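Side-chain contacts in peptidoglycan synthetase penicillin-binding protein 3 (PDB 4YE5), which probably binds penicillin and is thought to cross-link peptidoglycan in the bacterial cell wall: residues L110-G114 / Q115-L119; K121-T124 / P125-R129; R129-S132 / K133-L136; I418-G422 / V423-Q427; V476-G480 / Y481-A485. One frame throughout, in Å; residues are numbered along the deposited sequence. Where two conformers were deposited one is given.

From the N terminus, the first three contacts run in series through the dimerisation-domain region. Contact 1 closes the loop that leads from helix 103-109 into strand 117-123; contact 2 marks the passage from the end of that strand into helix 125-132; contact 3 ends the same helix and shares R129 with contact 2. None nests inside another. Contacts 4 and 5 lie in the transpeptidase region, on the opposite side of the chain's centre, with the centres of contacts 1 and 5 about 70 Å apart. Contact 4 turns helix 408-419 into strand 423-424, and contact 5 closes a turn in the loop between helix 455-470 and strand 484-492. Their centres are about 21 Å apart.

Contact 1. Residues L110-G114 / Q115-L119; sequences LSISG and QYVVL
L110 and V117 face each other across a loop that runs from the end of helix 103-109 into strand 117-123, their CA atoms 7.3 Å apart, and G114 takes the bend with a positive phi of 105°. L110 reaches over with one branch: its CD2 lies 4.1 Å from V117 CG1 and equally 4.1 Å from L119 CD2, so a single methyl bridges V117 and L119, two positions apart on the strand. In both pairs the side chains cross at about a right angle, branch end against branch end. I112 meets the valine's other methyl, with I112 CD1 4.1 Å from V117 CG2. Its CG1 sits between the backbone N and the carbonyl carbon (chi1 72°), and the extended chi2 then carries CD1 across to the valine. V117 is thus touched on both methyls, CG1 by L110 and CG2 by I112. L110 also packs on A88 and V91 of helix 87-99, and L119 on L95 of that helix, while P56 of helix 56-61 touches both I112 and V117. The polar ties of the loop go elsewhere: the carbonyls of L110 and I112 both accept from Q60 NE2. The chemistry across the bend is therefore purely apolar, methyl on methyl, and depends on shape and burial, with L110 and L119 buried and I112 at the exposed margin.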
loop_
_atom_site.group_PDB
_atom_site.type_symbol
_atom_site.label_atom_id
_atom_site.label_comp_id
_atom_site.label_asym_id
_atom_site.label_seq_id
_atom_site.Cartn_x
_atom_site.Cartn_y
_atom_site.Cartn_z
ATOM N N LEU A 110 -2.582 18.788 -43.497
ATOM C CA LEU A 110 -1.968 17.600 -44.096
ATOM C C LEU A 110 -1.041 17.968 -45.252
ATOM O O LEU A 110 -0.391 17.104 -45.854
ATOM C CB LEU A 110 -3.053 16.621 -44.560
ATOM C CG LEU A 110 -3.810 15.933 -43.414
ATOM C CD1 LEU A 110 -5.054 15.217 -43.936
ATOM C CD2 LEU A 110 -2.893 14.959 -42.673
ATOM N N SER A 111 -0.993 19.260 -45.560
ATOM C CA SER A 111 -0.183 19.757 -46.664
ATOM C C SER A 111 1.148 20.324 -46.178
ATOM O O SER A 111 1.935 20.830 -46.977
ATOM C CB SER A 111 -0.947 20.815 -47.452
ATOM O OG SER A 111 -1.900 20.219 -48.320
ATOM N N ILE A 112 1.400 20.235 -44.874
ATOM C CA ILE A 112 2.693 20.656 -44.331
ATOM C C ILE A 112 3.768 19.590 -44.540
ATOM O O ILE A 112 3.523 18.543 -45.140
ATOM C CB ILE A 112 2.627 20.989 -42.834
ATOM C CG1 ILE A 112 2.463 19.712 -42.003
ATOM C CG2 ILE A 112 1.512 21.987 -42.549
ATOM C CD1 ILE A 112 2.629 19.940 -40.516
ATOM N N SER A 113 4.966 19.867 -44.040
ATOM C CA SER A 113 6.077 18.945 -44.194
ATOM C C SER A 113 6.199 18.083 -42.948
ATOM O O SER A 113 5.750 18.465 -41.868
ATOM C CB SER A 113 7.380 19.714 -44.430
ATOM O OG SER A 113 7.764 20.410 -43.252
ATOM N N GLY A 114 6.812 16.919 -43.091
ATOM C CA GLY A 114 7.008 16.051 -41.945
ATOM C C GLY A 114 6.060 14.867 -41.941
ATOM O O GLY A 114 5.253 14.687 -42.854
ATOM N N GLN A 115 6.152 14.066 -40.890
ATOM C CA GLN A 115 5.395 12.832 -40.799
ATOM C C GLN A 115 4.402 12.883 -39.661
ATOM O O GLN A 115 3.853 11.858 -39.269
ATOM C CB GLN A 115 6.347 11.654 -40.595
ATOM C CG GLN A 115 7.352 11.487 -41.722
ATOM C CD GLN A 115 7.750 10.042 -41.926
ATOM O OE1 GLN A 115 7.250 9.370 -42.830
ATOM N NE2 GLN A 115 8.645 9.549 -41.077
ATOM N N TYR A 116 4.165 14.078 -39.127
ATOM C CA TYR A 116 3.371 14.208 -37.910
ATOM C C TYR A 116 2.585 15.519 -37.838
ATOM O O TYR A 116 3.134 16.597 -38.071
ATOM C CB TYR A 116 4.288 14.096 -36.698
ATOM C CG TYR A 116 3.577 14.219 -35.371
ATOM C CD1 TYR A 116 3.387 15.462 -34.771
ATOM C CD2 TYR A 116 3.112 13.100 -34.715
ATOM C CE1 TYR A 116 2.742 15.579 -33.555
ATOM C CE2 TYR A 116 2.463 13.206 -33.487
ATOM C CZ TYR A 116 2.281 14.448 -32.921
ATOM O OH TYR A 116 1.639 14.552 -31.710
ATOM N N VAL A 117 1.299 15.416 -37.510
ATOM C CA VAL A 117 0.458 16.591 -37.259
ATOM C C VAL A 117 -0.759 16.170 -36.430
ATOM O O VAL A 117 -1.363 15.136 -36.692
ATOM C CB VAL A 117 0.043 17.337 -38.575
ATOM C CG1 VAL A 117 -0.968 16.536 -39.405
ATOM C CG2 VAL A 117 -0.524 18.717 -38.260
ATOM N N VAL A 118 -1.089 16.940 -35.398
ATOM C CA VAL A 118 -2.311 16.682 -34.643
ATOM C C VAL A 118 -3.497 17.165 -35.454
ATOM O O VAL A 118 -3.496 18.295 -35.944
ATOM C CB VAL A 118 -2.328 17.396 -33.275
ATOM C CG1 VAL A 118 -3.684 17.200 -32.604
ATOM C CG2 VAL A 118 -1.223 16.871 -32.398
ATOM N N LEU A 119 -4.503 16.311 -35.618
ATOM C CA LEU A 119 -5.691 16.691 -36.377
ATOM C C LEU A 119 -6.828 17.039 -35.433
ATOM O O LEU A 119 -7.608 17.956 -35.698
ATOM C CB LEU A 119 -6.127 15.568 -37.317
ATOM C CG LEU A 119 -5.109 15.182 -38.388
ATOM C CD1 LEU A 119 -5.587 13.932 -39.126
ATOM C CD2 LEU A 119 -4.880 16.344 -39.350
#

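Contact 2. Residues K121-T124 / P125-R129; sequences KDVT and PAVKR
T124 is the N-cap of helix 125-132, and its hydroxyl oxygen takes up the N-H of V127 in the first turn. The bond from V127 N to T124 OG1 is 3.2 Å long, with an N-H...O angle of 162°. What brings the oxygen there is the threonine rotamer: OG1 stands between the backbone N and the carbonyl carbon (chi1 61°), while CG2 lies anti to that carbon. V127 then closes over the cap, its CG2 3.3 Å from T124 OG1, the two side chains crossing at about a right angle. The T124 carbonyl starts the helical pattern by accepting from K128 N at 3.0 Å, nearly straight and in the carbonyl plane. P125, which has no N-H to offer, occupies the first helical position; across the peptide link P125 CD lies tight against T124 CB, at 3.4 Å. Before the cap, V123 adds an apolar touch, its CB 4.3 Å from V127 CG1. V123 belongs to strand 117-123, where with D122 it forms a G1 bulge opposite Y50. Its side chain packs on Y50 and I52 of strand 50-54, and K128 also leans on Y50, so the start of the helix is laid against the neighbouring strand.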
loop_
_atom_site.group_PDB
_atom_site.type_symbol
_atom_site.label_atom_id
_atom_site.label_comp_id
_atom_site.label_asym_id
_atom_site.label_seq_id
_atom_site.Cartn_x
_atom_site.Cartn_y
_atom_site.Cartn_z
ATOM N N LYS A 121 -7.804 16.603 -30.916
ATOM C CA LYS A 121 -7.551 16.091 -29.574
ATOM C C LYS A 121 -8.852 15.616 -28.950
ATOM O O LYS A 121 -9.930 16.043 -29.371
ATOM C CB LYS A 121 -6.978 17.201 -28.683
ATOM C CG LYS A 121 -5.678 17.806 -29.176
ATOM C CD LYS A 121 -5.130 18.807 -28.172
ATOM C CE LYS A 121 -3.951 19.575 -28.744
ATOM N NZ LYS A 121 -3.408 20.544 -27.746
ATOM N N ASP A 122 -8.745 14.738 -27.952
ATOM C CA ASP A 122 -9.875 14.392 -27.093
ATOM C C ASP A 122 -11.104 13.816 -27.837
ATOM O O ASP A 122 -12.250 14.166 -27.541
ATOM C CB ASP A 122 -10.264 15.636 -26.275
ATOM C CG ASP A 122 -11.311 15.348 -25.228
ATOM O OD1 ASP A 122 -11.223 14.289 -24.579
ATOM O OD2 ASP A 122 -12.240 16.166 -25.082
ATOM N N VAL A 123 -10.877 12.936 -28.808
ATOM C CA VAL A 123 -11.998 12.295 -29.493
ATOM C C VAL A 123 -12.396 10.990 -28.794
ATOM O O VAL A 123 -11.590 10.367 -28.080
ATOM C CB VAL A 123 -11.719 12.034 -31.010
ATOM C CG1 VAL A 123 -10.985 13.225 -31.649
ATOM C CG2 VAL A 123 -10.931 10.772 -31.189
ATOM N N THR A 124 -13.641 10.580 -29.006
ATOM C CA THR A 124 -14.199 9.398 -28.351
ATOM C C THR A 124 -13.790 8.104 -29.034
ATOM O O THR A 124 -13.400 8.105 -30.205
ATOM C CB THR A 124 -15.726 9.446 -28.369
ATOM O OG1 THR A 124 -16.170 9.458 -29.731
ATOM C CG2 THR A 124 -16.230 10.705 -27.648
ATOM N N PRO A 125 -13.884 6.986 -28.299
ATOM C CA PRO A 125 -13.673 5.660 -28.873
ATOM C C PRO A 125 -14.546 5.414 -30.104
ATOM O O PRO A 125 -14.079 4.780 -31.048
ATOM C CB PRO A 125 -14.089 4.722 -27.734
ATOM C CG PRO A 125 -13.796 5.510 -26.481
ATOM C CD PRO A 125 -14.064 6.939 -26.829
ATOM N N ALA A 126 -15.790 5.893 -30.089
ATOM C CA ALA A 126 -16.692 5.703 -31.225
ATOM C C ALA A 126 -16.154 6.380 -32.489
ATOM O O ALA A 126 -16.194 5.812 -33.587
ATOM C CB ALA A 126 -18.086 6.228 -30.887
ATOM N N VAL A 127 -15.667 7.607 -32.339
ATOM C CA VAL A 127 -15.103 8.328 -33.473
ATOM C C VAL A 127 -13.837 7.612 -33.967
ATOM O O VAL A 127 -13.656 7.434 -35.174
ATOM C CB VAL A 127 -14.805 9.800 -33.118
ATOM C CG1 VAL A 127 -14.041 10.479 -34.252
ATOM C CG2 VAL A 127 -16.128 10.563 -32.827
ATOM N N LYS A 128 -12.976 7.196 -33.031
ATOM C CA LYS A 128 -11.774 6.420 -33.365
ATOM C C LYS A 128 -12.126 5.201 -34.225
ATOM O O LYS A 128 -11.481 4.939 -35.236
ATOM C CB LYS A 128 -11.029 5.953 -32.100
ATOM C CG LYS A 128 -10.080 4.759 -32.395
ATOM C CD LYS A 128 -9.604 4.068 -31.147
ATOM C CE LYS A 128 -9.012 2.698 -31.449
ATOM N NZ LYS A 128 -10.078 1.658 -31.535
ATOM N N ARG A 129 -13.166 4.470 -33.835
ATOM C CA ARG A 129 -13.633 3.342 -34.642
ATOM C C ARG A 129 -14.113 3.765 -36.029
ATOM O O ARG A 129 -13.817 3.103 -37.030
ATOM C CB ARG A 129 -14.718 2.549 -33.902
ATOM C CG ARG A 129 -14.183 1.763 -32.707
ATOM C CD ARG A 129 -15.252 0.859 -32.093
ATOM N NE ARG A 129 -16.261 1.637 -31.376
ATOM C CZ ARG A 129 -16.188 1.937 -30.081
ATOM N NH1 ARG A 129 -15.157 1.518 -29.360
ATOM N NH2 ARG A 129 -17.143 2.658 -29.509
#

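Contact 3. Residues R129-S132 / K133-L136; sequences RKIS and KLNL
I131 and L134 make the close part of this contact, where helix 125-132 ends. L134 N donates to I131 O over 2.9 Å, approaching from well above the carbonyl plane, 59° out of it. The leucine side chain folds back over the same oxygen, with L134 CB 3.3 Å from I131 O. Its CG, set beside the backbone N (chi1 -62°), stays 3.6 Å from I131 O, and from there L134 CD1 meets I131 CD1 at 4.2 Å, the two side chains crossing obliquely. Both rest on V98 of helix 87-99, and I131 touches L95 as well. A water gives I131 O a second partner, donating to it at 2.6 Å and accepting from L136 N at 2.9 Å, which ties the next residues back to the helix end.

The outer side is looser. K133 N makes two weak bonds, to R129 O at 3.4 Å and to K130 O at 3.2 Å; K133 CB and CG run past the K130 and R129 carbonyls, and the chain then bends at chi3 and chi4. R129, K130, S132 and K133 are all exposed. N135 uses ND2 on C75 O, while its carbonyl accepts from H76. The whole is a helix C-terminus that passes into a type I beta turn from S132 to N135, with N135 at positive phi and the water joining a helix carbonyl to the amide beyond the turn.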
loop_
_atom_site.group_PDB
_atom_site.type_symbol
_atom_site.label_atom_id
_atom_site.label_comp_id
_atom_site.label_asym_id
_atom_site.label_seq_id
_atom_site.Cartn_x
_atom_site.Cartn_y
_atom_site.Cartn_z
ATOM N N ARG A 129 -13.166 4.470 -33.835
ATOM C CA ARG A 129 -13.633 3.342 -34.642
ATOM C C ARG A 129 -14.113 3.765 -36.029
ATOM O O ARG A 129 -13.817 3.103 -37.030
ATOM C CB ARG A 129 -14.718 2.549 -33.902
ATOM C CG ARG A 129 -14.183 1.763 -32.707
ATOM C CD ARG A 129 -15.252 0.859 -32.093
ATOM N NE ARG A 129 -16.261 1.637 -31.376
ATOM C CZ ARG A 129 -16.188 1.937 -30.081
ATOM N NH1 ARG A 129 -15.157 1.518 -29.360
ATOM N NH2 ARG A 129 -17.143 2.658 -29.509
ATOM N N LYS A 130 -14.844 4.869 -36.107
ATOM C CA LYS A 130 -15.282 5.342 -37.415
ATOM C C LYS A 130 -14.102 5.697 -38.326
ATOM O O LYS A 130 -14.157 5.477 -39.543
ATOM C CB LYS A 130 -16.222 6.549 -37.292
ATOM C CG LYS A 130 -17.557 6.235 -36.632
ATOM C CD LYS A 130 -18.404 7.492 -36.469
ATOM C CE LYS A 130 -19.778 7.155 -35.915
ATOM N NZ LYS A 130 -20.495 6.186 -36.799
ATOM N N ILE A 131 -13.049 6.268 -37.747
ATOM C CA ILE A 131 -11.875 6.641 -38.545
ATOM C C ILE A 131 -11.249 5.372 -39.125
ATOM O O ILE A 131 -10.795 5.356 -40.273
ATOM C CB ILE A 131 -10.814 7.405 -37.698
ATOM C CG1 ILE A 131 -11.391 8.692 -37.101
ATOM C CG2 ILE A 131 -9.546 7.695 -38.513
ATOM C CD1 ILE A 131 -11.447 9.857 -38.061
ATOM N N SER A 132 -11.219 4.304 -38.334
ATOM C CA SER A 132 -10.613 3.050 -38.788
ATOM C C SER A 132 -11.305 2.516 -40.026
ATOM O O SER A 132 -10.679 1.887 -40.882
ATOM C CB SER A 132 -10.629 2.000 -37.678
ATOM O OG SER A 132 -9.718 2.363 -36.665
ATOM N N LYS A 133 -12.597 2.806 -40.145
ATOM C CA LYS A 133 -13.357 2.322 -41.293
ATOM C C LYS A 133 -13.098 3.126 -42.570
ATOM O O LYS A 133 -13.538 2.740 -43.644
ATOM C CB LYS A 133 -14.859 2.266 -40.972
ATOM C CG LYS A 133 -15.194 1.313 -39.827
ATOM C CD LYS A 133 -16.681 1.007 -39.758
ATOM C CE LYS A 133 -16.952 -0.489 -39.905
ATOM N NZ LYS A 133 -16.698 -0.982 -41.295
ATOM N N LEU A 134 -12.382 4.243 -42.465
ATOM C CA LEU A 134 -12.117 5.054 -43.655
ATOM C C LEU A 134 -11.026 4.466 -44.548
ATOM O O LEU A 134 -10.747 5.009 -45.623
ATOM C CB LEU A 134 -11.749 6.492 -43.264
ATOM C CG LEU A 134 -12.818 7.296 -42.509
ATOM C CD1 LEU A 134 -12.229 8.582 -41.957
ATOM C CD2 LEU A 134 -14.039 7.581 -43.405
ATOM N N ASN A 135 -10.407 3.365 -44.110
ATOM C CA ASN A 135 -9.346 2.694 -44.886
ATOM C C ASN A 135 -8.155 3.628 -45.182
ATOM O O ASN A 135 -7.631 3.656 -46.307
ATOM C CB ASN A 135 -9.884 2.108 -46.204
ATOM C CG ASN A 135 -10.843 0.944 -45.984
ATOM O OD1 ASN A 135 -10.735 0.209 -45.000
ATOM N ND2 ASN A 135 -11.792 0.774 -46.906
ATOM N N LEU A 136 -7.771 4.381 -44.156
ATOM C CA LEU A 136 -6.615 5.280 -44.159
ATOM C C LEU A 136 -5.559 4.843 -43.135
ATOM O O LEU A 136 -4.933 5.700 -42.497
ATOM C CB LEU A 136 -7.055 6.688 -43.725
ATOM C CG LEU A 136 -8.074 7.466 -44.557
ATOM C CD1 LEU A 136 -8.613 8.633 -43.725
ATOM C CD2 LEU A 136 -7.459 7.929 -45.884
HETATM O O HOH W 1 -8.650 4.498 -41.392
#

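Contact 4. Residues I418-G422 / V423-Q427; sequences IANKG and VKKPQ
N420 lays its side-chain amide alongside V423, with ND2 4.0 Å from V423 CB and 3.5 Å from V423 O. The two side chains cross obliquely. CG of the asparagine stands opposite the backbone nitrogen (chi1 -162°), which swings the amide forward along the chain and over the valine. V423 CG1 also comes within 4.2 Å of N420 ND2, so a methyl packs against the amide nitrogen. Beyond it, K425 adds a more distant touch, its CG 4.4 Å from N420 ND2, while its ammonium goes to the carbonyl of Q251. The backbone makes a type I' beta turn from N420 to V423, with K421 and G422 both at positive phi. It is closed by V423 N donating to N420 O at 3.2 Å, the donor 56° above the carbonyl plane. N420 is the first residue to leave helical angles after helix 408-419, and V423 opens strand 423-424, which pairs with strand 450-451; G422 and K424 join V452 and T450 through backbone hydrogen bonds. The chemistry is therefore mixed: the hydrogen bond that sets the turn is a backbone one, and the amide nitrogen of N420 lies beside both the V423 carbonyl and aliphatic carbon of the valine and the lysine.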
loop_
_atom_site.group_PDB
_atom_site.type_symbol
_atom_site.label_atom_id
_atom_site.label_comp_id
_atom_site.label_asym_id
_atom_site.label_seq_id
_atom_site.Cartn_x
_atom_site.Cartn_y
_atom_site.Cartn_z
ATOM N N ILE A 418 1.056 -13.054 18.221
ATOM C CA ILE A 418 0.408 -13.378 19.498
ATOM C C ILE A 418 -1.107 -13.589 19.337
ATOM O O ILE A 418 -1.731 -14.375 20.057
ATOM C CB ILE A 418 0.618 -12.245 20.550
ATOM C CG1 ILE A 418 2.095 -11.828 20.642
ATOM C CG2 ILE A 418 0.057 -12.638 21.894
ATOM C CD1 ILE A 418 3.069 -12.978 20.863
ATOM N N ALA A 419 -1.703 -12.831 18.434
ATOM C CA ALA A 419 -3.146 -12.936 18.157
ATOM C C ALA A 419 -3.506 -14.185 17.381
ATOM O O ALA A 419 -4.644 -14.679 17.460
ATOM C CB ALA A 419 -3.608 -11.677 17.361
ATOM N N ASN A 420 -2.553 -14.670 16.587
ATOM C CA ASN A 420 -2.809 -15.743 15.640
ATOM C C ASN A 420 -2.178 -17.077 16.086
ATOM O O ASN A 420 -1.633 -17.828 15.275
ATOM C CB ASN A 420 -2.300 -15.343 14.244
ATOM C CG ASN A 420 -2.893 -16.195 13.142
ATOM O OD1 ASN A 420 -4.035 -16.619 13.233
ATOM N ND2 ASN A 420 -2.114 -16.454 12.096
ATOM N N LYS A 421 -2.224 -17.342 17.387
ATOM C CA LYS A 421 -1.809 -18.637 17.936
ATOM C C LYS A 421 -0.332 -18.953 17.702
ATOM O O LYS A 421 0.047 -20.124 17.638
ATOM C CB LYS A 421 -2.696 -19.767 17.388
ATOM C CG LYS A 421 -4.171 -19.626 17.792
ATOM C CD LYS A 421 -5.063 -20.560 17.014
ATOM C CE LYS A 421 -6.429 -20.667 17.670
ATOM N NZ LYS A 421 -7.326 -21.545 16.875
ATOM N N GLY A 422 0.493 -17.915 17.558
ATOM C CA GLY A 422 1.935 -18.104 17.457
ATOM C C GLY A 422 2.465 -18.234 16.043
ATOM O O GLY A 422 3.652 -18.515 15.835
ATOM N N VAL A 423 1.576 -18.031 15.068
ATOM C CA VAL A 423 1.906 -18.207 13.658
ATOM C C VAL A 423 2.029 -16.831 12.988
ATOM O O VAL A 423 1.192 -15.947 13.189
ATOM C CB VAL A 423 0.844 -19.063 12.928
ATOM C CG1 VAL A 423 1.074 -19.065 11.408
ATOM C CG2 VAL A 423 0.841 -20.506 13.473
ATOM N N LYS A 424 3.102 -16.636 12.233
ATOM C CA LYS A 424 3.256 -15.403 11.458
ATOM C C LYS A 424 2.972 -15.679 9.988
ATOM O O LYS A 424 3.606 -16.547 9.376
ATOM C CB LYS A 424 4.673 -14.823 11.601
ATOM C CG LYS A 424 4.859 -13.483 10.853
ATOM C CD LYS A 424 6.099 -12.722 11.312
ATOM C CE LYS A 424 7.378 -13.371 10.815
ATOM N NZ LYS A 424 7.515 -13.294 9.342
ATOM N N LYS A 425 2.017 -14.947 9.425
ATOM C CA LYS A 425 1.758 -15.001 7.990
ATOM C C LYS A 425 2.409 -13.852 7.240
ATOM O O LYS A 425 2.613 -12.779 7.797
ATOM C CB LYS A 425 0.257 -14.982 7.726
ATOM C CG LYS A 425 -0.428 -16.311 8.000
ATOM C CD LYS A 425 -1.801 -16.330 7.364
ATOM C CE LYS A 425 -2.432 -17.690 7.457
ATOM N NZ LYS A 425 -3.865 -17.597 7.106
ATOM N N PRO A 426 2.732 -14.065 5.956
ATOM C CA PRO A 426 3.126 -12.891 5.177
ATOM C C PRO A 426 1.911 -11.960 5.067
ATOM O O PRO A 426 0.800 -12.435 4.859
ATOM C CB PRO A 426 3.487 -13.482 3.808
ATOM C CG PRO A 426 2.722 -14.784 3.742
ATOM C CD PRO A 426 2.691 -15.297 5.150
ATOM N N GLN A 427 2.097 -10.659 5.235
ATOM C CA GLN A 427 0.968 -9.747 5.065
ATOM C C GLN A 427 0.589 -9.637 3.602
ATOM O O GLN A 427 1.407 -9.920 2.725
ATOM C CB GLN A 427 1.304 -8.369 5.626
ATOM C CG GLN A 427 1.339 -8.366 7.140
ATOM C CD GLN A 427 2.316 -7.338 7.659
ATOM O OE1 GLN A 427 3.482 -7.293 7.224
ATOM N NE2 GLN A 427 1.865 -6.515 8.599
#

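Contact 5. Residues V476-G480 / Y481-A485; sequences VKVDG and YRMAA
V478 meets both Y481 and M483 across a type II beta turn, V478 to Y481, that brings the chain into strand 484-492 of the transpeptidase sheet. The turn is closed by Y481 N donating to V478 O at 2.9 Å, with G480 taking the positive phi. The two methyls of V478 divide the work: CG1, anti to the backbone N (chi1 178°), lies 3.8 Å from Y481 CD1, the side chains crossing obliquely, while CG2 meets M483 SE at 4.0 Å, here with the side chains crossing at about a right angle. M483 is selenomethionine, and its last bend (chi3 -76°) turns CE toward the backbone of V476-V478, where it reaches 3.6 Å from V478 N and 4.1 Å from V476 CG1. The tyrosine ring has G480 O over one face. Its hydroxyl bonds to the carbonyl of V552, while M547 of helix 535-549 touches its side chain. That helix also supplies A540 to V476 and V478, and M483 packs on T508 of strand 501-510, so these side chains lie between helix 535-549 and strand 501-510. One water spans the mouth of the turn, accepting from V478 N at 2.9 Å and donating to Y481 O at 2.8 Å.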
loop_
_atom_site.group_PDB
_atom_site.type_symbol
_atom_site.label_atom_id
_atom_site.label_comp_id
_atom_site.label_asym_id
_atom_site.label_seq_id
_atom_site.Cartn_x
_atom_site.Cartn_y
_atom_site.Cartn_z
ATOM N N VAL A 476 -8.661 4.081 28.108
ATOM C CA VAL A 476 -8.637 3.352 26.825
ATOM C C VAL A 476 -9.662 2.215 26.919
ATOM O O VAL A 476 -9.461 1.248 27.650
ATOM C CB VAL A 476 -7.237 2.784 26.480
ATOM C CG1 VAL A 476 -7.239 2.139 25.061
ATOM C CG2 VAL A 476 -6.158 3.862 26.570
ATOM N N LYS A 477 -10.768 2.347 26.196
ATOM C CA LYS A 477 -11.910 1.452 26.364
ATOM C C LYS A 477 -12.619 1.281 25.038
ATOM O O LYS A 477 -12.776 2.244 24.308
ATOM C CB LYS A 477 -12.959 2.056 27.317
ATOM C CG LYS A 477 -12.691 1.976 28.814
ATOM C CD LYS A 477 -13.969 2.371 29.583
ATOM C CE LYS A 477 -13.711 2.744 31.074
ATOM N NZ LYS A 477 -12.862 4.000 31.251
ATOM N N VAL A 478 -13.083 0.066 24.750
ATOM C CA VAL A 478 -14.066 -0.133 23.700
ATOM C C VAL A 478 -15.188 -0.911 24.365
ATOM O O VAL A 478 -15.033 -2.099 24.668
ATOM C CB VAL A 478 -13.525 -0.916 22.474
ATOM C CG1 VAL A 478 -14.659 -1.125 21.447
ATOM C CG2 VAL A 478 -12.388 -0.170 21.806
ATOM N N ASP A 479 -16.300 -0.226 24.626
ATOM C CA ASP A 479 -17.366 -0.781 25.460
ATOM C C ASP A 479 -17.866 -2.123 24.922
ATOM O O ASP A 479 -18.203 -2.236 23.742
ATOM C CB ASP A 479 -18.538 0.189 25.578
ATOM C CG ASP A 479 -19.605 -0.316 26.542
ATOM O OD1 ASP A 479 -19.223 -0.748 27.648
ATOM O OD2 ASP A 479 -20.810 -0.296 26.196
ATOM N N GLY A 480 -17.866 -3.132 25.785
ATOM C CA GLY A 480 -18.315 -4.464 25.418
ATOM C C GLY A 480 -17.200 -5.387 24.941
ATOM O O GLY A 480 -17.431 -6.565 24.698
ATOM N N TYR A 481 -15.979 -4.880 24.798
ATOM C CA TYR A 481 -14.938 -5.724 24.206
ATOM C C TYR A 481 -13.655 -5.770 25.012
ATOM O O TYR A 481 -13.154 -4.739 25.471
ATOM C CB TYR A 481 -14.637 -5.266 22.769
ATOM C CG TYR A 481 -15.868 -5.331 21.870
ATOM C CD1 TYR A 481 -16.759 -4.263 21.796
ATOM C CD2 TYR A 481 -16.143 -6.462 21.119
ATOM C CE1 TYR A 481 -17.890 -4.323 20.994
ATOM C CE2 TYR A 481 -17.278 -6.526 20.309
ATOM C CZ TYR A 481 -18.144 -5.458 20.255
ATOM O OH TYR A 481 -19.267 -5.518 19.444
ATOM N N ARG A 482 -13.109 -6.969 25.157
ATOM C CA ARG A 482 -11.803 -7.139 25.797
ATOM C C ARG A 482 -10.695 -6.837 24.798
ATOM O O ARG A 482 -10.818 -7.205 23.635
ATOM C CB ARG A 482 -11.682 -8.567 26.330
ATOM C CG ARG A 482 -12.643 -8.839 27.487
ATOM C CD ARG A 482 -12.814 -10.323 27.785
ATOM N NE ARG A 482 -11.550 -11.032 27.958
ATOM C CZ ARG A 482 -11.460 -12.358 28.055
ATOM N NH1 ARG A 482 -12.561 -13.108 28.017
ATOM N NH2 ARG A 482 -10.280 -12.936 28.204
HETATM N N MSE A 483 -9.627 -6.164 25.250
HETATM C CA MSE A 483 -8.476 -5.850 24.398
HETATM C C MSE A 483 -7.202 -6.422 24.985
HETATM O O MSE A 483 -7.050 -6.494 26.201
HETATM C CB MSE A 483 -8.274 -4.324 24.267
HETATM C CG MSE A 483 -9.297 -3.619 23.354
HETATM SE SE MSE A 483 -8.980 -1.687 23.205
HETATM C CE MSE A 483 -9.662 -1.174 24.899
ATOM N N ALA A 484 -6.278 -6.804 24.112
ATOM C CA ALA A 484 -4.939 -7.181 24.537
ATOM C C ALA A 484 -4.038 -6.187 23.833
ATOM O O ALA A 484 -4.065 -6.092 22.602
ATOM C CB ALA A 484 -4.602 -8.586 24.099
ATOM N N ALA A 485 -3.245 -5.446 24.595
ATOM C CA ALA A 485 -2.497 -4.357 23.974
ATOM C C ALA A 485 -1.214 -4.045 24.699
ATOM O O ALA A 485 -1.059 -4.400 25.859
ATOM C CB ALA A 485 -3.378 -3.098 23.930
HETATM O O HOH W 2 -12.618 -2.177 26.457
#